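PDB 4RU4: tail spike protein gp49 from Pseudomonas phage LKA1, which serves as the phage's tailspike and is a lyase acting on the O-specific polysaccharide of its Pseudomonas host. Local coordinates for residues L223-V228 / V246-C251. Residues are numbered along the deposited sequence; the frame is centred on the assembly and turned at random.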
loop_
_atom_site.group_PDB
_atom_site.type_symbol
_atom_site.label_atom_id
_atom_site.label_comp_id
_atom_site.label_asym_id
_atom_site.label_seq_id
_atom_site.Cartn_x
_atom_site.Cartn_y
_atom_site.Cartn_z
ATOM N N LEU B 223 -3.275 19.266 -22.294
ATOM C CA LEU B 223 -2.076 18.684 -22.886
ATOM C C LEU B 223 -2.439 17.355 -23.539
ATOM O O LEU B 223 -3.103 16.520 -22.908
ATOM C CB LEU B 223 -1.021 18.463 -21.806
ATOM C CG LEU B 223 0.154 17.541 -22.110
ATOM C CD1 LEU B 223 1.008 18.064 -23.264
ATOM C CD2 LEU B 223 0.983 17.408 -20.851
ATOM N N LEU B 224 -2.007 17.160 -24.791
ATOM C CA LEU B 224 -2.201 15.895 -25.506
ATOM C C LEU B 224 -0.832 15.332 -25.868
ATOM O O LEU B 224 -0.045 16.022 -26.487
ATOM C CB LEU B 224 -2.959 16.123 -26.819
ATOM C CG LEU B 224 -3.025 14.874 -27.703
ATOM C CD1 LEU B 224 -3.842 13.767 -27.051
ATOM C CD2 LEU B 224 -3.591 15.231 -29.093
ATOM N N VAL B 225 -0.560 14.084 -25.506
ATOM C CA VAL B 225 0.677 13.421 -25.922
ATOM C C VAL B 225 0.210 12.100 -26.526
ATOM O O VAL B 225 -0.498 11.333 -25.876
ATOM C CB VAL B 225 1.667 13.164 -24.733
ATOM C CG1 VAL B 225 2.907 12.421 -25.224
ATOM C CG2 VAL B 225 2.046 14.474 -24.020
ATOM N N GLU B 226 0.565 11.854 -27.777
ATOM C CA GLU B 226 0.019 10.712 -28.498
ATOM C C GLU B 226 1.154 9.905 -29.158
ATOM O O GLU B 226 2.066 10.489 -29.743
ATOM C CB GLU B 226 -0.987 11.191 -29.555
ATOM C CG GLU B 226 -1.532 10.057 -30.454
ATOM C CD GLU B 226 -2.716 10.498 -31.317
ATOM O OE1 GLU B 226 -3.140 11.678 -31.201
ATOM O OE2 GLU B 226 -3.213 9.656 -32.110
ATOM N N ALA B 227 1.089 8.578 -29.048
ATOM C CA ALA B 227 2.063 7.671 -29.679
ATOM C C ALA B 227 3.505 7.992 -29.307
ATOM O O ALA B 227 4.375 8.133 -30.190
ATOM C CB ALA B 227 1.879 7.639 -31.232
ATOM N N VAL B 228 3.777 8.076 -28.000
ATOM C CA VAL B 228 5.118 8.375 -27.544
ATOM C C VAL B 228 5.549 7.360 -26.472
ATOM O O VAL B 228 4.731 6.954 -25.626
ATOM C CB VAL B 228 5.197 9.816 -26.978
ATOM C CG1 VAL B 228 6.569 10.100 -26.361
ATOM C CG2 VAL B 228 4.863 10.862 -28.070
ATOM N N VAL B 246 -5.490 16.483 -19.218
ATOM C CA VAL B 246 -4.311 15.836 -19.796
ATOM C C VAL B 246 -4.795 14.553 -20.466
ATOM O O VAL B 246 -5.512 13.770 -19.853
ATOM C CB VAL B 246 -3.270 15.472 -18.709
ATOM C CG1 VAL B 246 -2.061 14.772 -19.310
ATOM C CG2 VAL B 246 -2.810 16.735 -17.980
ATOM N N TYR B 247 -4.406 14.354 -21.718
ATOM C CA TYR B 247 -4.817 13.170 -22.457
ATOM C C TYR B 247 -3.581 12.494 -23.006
ATOM O O TYR B 247 -2.908 13.056 -23.859
ATOM C CB TYR B 247 -5.745 13.580 -23.606
ATOM C CG TYR B 247 -6.458 12.450 -24.338
ATOM C CD1 TYR B 247 -5.948 11.160 -24.371
ATOM C CD2 TYR B 247 -7.657 12.687 -24.986
ATOM C CE1 TYR B 247 -6.610 10.126 -25.045
ATOM C CE2 TYR B 247 -8.330 11.674 -25.654
ATOM C CZ TYR B 247 -7.796 10.394 -25.681
ATOM O OH TYR B 247 -8.470 9.392 -26.353
ATOM N N PHE B 248 -3.301 11.282 -22.519
ATOM C CA PHE B 248 -2.274 10.432 -23.087
ATOM C C PHE B 248 -2.968 9.414 -24.004
ATOM O O PHE B 248 -3.862 8.683 -23.558
ATOM C CB PHE B 248 -1.508 9.667 -21.997
ATOM C CG PHE B 248 -0.653 10.545 -21.104
ATOM C CD1 PHE B 248 0.512 11.110 -21.575
ATOM C CD2 PHE B 248 -1.001 10.744 -19.781
ATOM C CE1 PHE B 248 1.318 11.915 -20.755
ATOM C CE2 PHE B 248 -0.202 11.536 -18.927
ATOM C CZ PHE B 248 0.966 12.109 -19.416
ATOM N N ALA B 249 -2.555 9.362 -25.272
ATOM C CA ALA B 249 -3.187 8.455 -26.240
ATOM C C ALA B 249 -2.103 7.547 -26.813
ATOM O O ALA B 249 -1.109 8.043 -27.345
ATOM C CB ALA B 249 -3.870 9.241 -27.362
ATOM N N ARG B 250 -2.302 6.236 -26.723
ATOM C CA ARG B 250 -1.349 5.296 -27.303
ATOM C C ARG B 250 0.086 5.544 -26.839
ATOM O O ARG B 250 1.014 5.507 -27.650
ATOM C CB ARG B 250 -1.406 5.344 -28.846
ATOM C CG ARG B 250 -2.502 4.464 -29.443
ATOM C CD ARG B 250 -2.691 4.762 -30.927
ATOM N NE ARG B 250 -3.276 6.087 -31.119
ATOM C CZ ARG B 250 -4.570 6.342 -30.981
ATOM N NH1 ARG B 250 -5.404 5.356 -30.649
ATOM N NH2 ARG B 250 -5.036 7.571 -31.144
ATOM N N CYS B 251 0.265 5.807 -25.543
ATOM C CA CYS B 251 1.597 5.999 -25.000
ATOM C C CYS B 251 2.014 4.777 -24.211
ATOM O O CYS B 251 1.191 4.133 -23.567
ATOM C CB CYS B 251 1.666 7.216 -24.066
ATOM S SG CYS B 251 1.454 8.789 -24.939
HETATM O O HOH W 1 -1.483 7.570 -33.104
#
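Glu-226 sets CG anti to its backbone N (chi1 175°) and runs extended beyond it, while Arg-250 bends at chi3 (-69°), which swings NE back beside the carboxylate. The two side chains run alongside each other in the same direction, and NH2 of Arg-250 makes a salt bridge of 2.9 Å to OE2 of Glu-226. That oxygen lies in the guanidinium plane, yet the nitrogen meets it from above the carboxylate plane. A water closes a ring by donating to OE2 of Glu-226 and accepting from NE of Arg-250.

Up to this pair strands 223-226 and 247-249 run parallel, 11° apart, their axes approaching to 4.8 Å. Tyr-247 N binds Leu-223 O, Val-225 N binds Tyr-247 O at 3.0 Å, and Val-225 O receives Ala-249 N. Ala-227 N continues the series to Ala-249 O at 2.8 Å. Ala-227 and Arg-250, neighbours in register, both have left-handed backbone angles, giving matching turns.

Leu-224 CD1 packs on Tyr-247 CB at 3.9 Å on the face shared with Glu-226 and Ala-249. On the other face, Val-225 CB lies 3.9 Å from Phe-248 CD1, and the Phe-248 ring meets that of Phe-275. In-register parallel pairing of successive coils, with apolar side chains stacked inside, characterises the right-handed parallel beta-helix of pectin lyase-like proteins.

Arg-250 NH1 also bridges to Asp-300, whereas NH2 reaches Glu-302 only through a long, weak ion pair; the guanidinium probably offsets repulsion between Glu-226 and Glu-302.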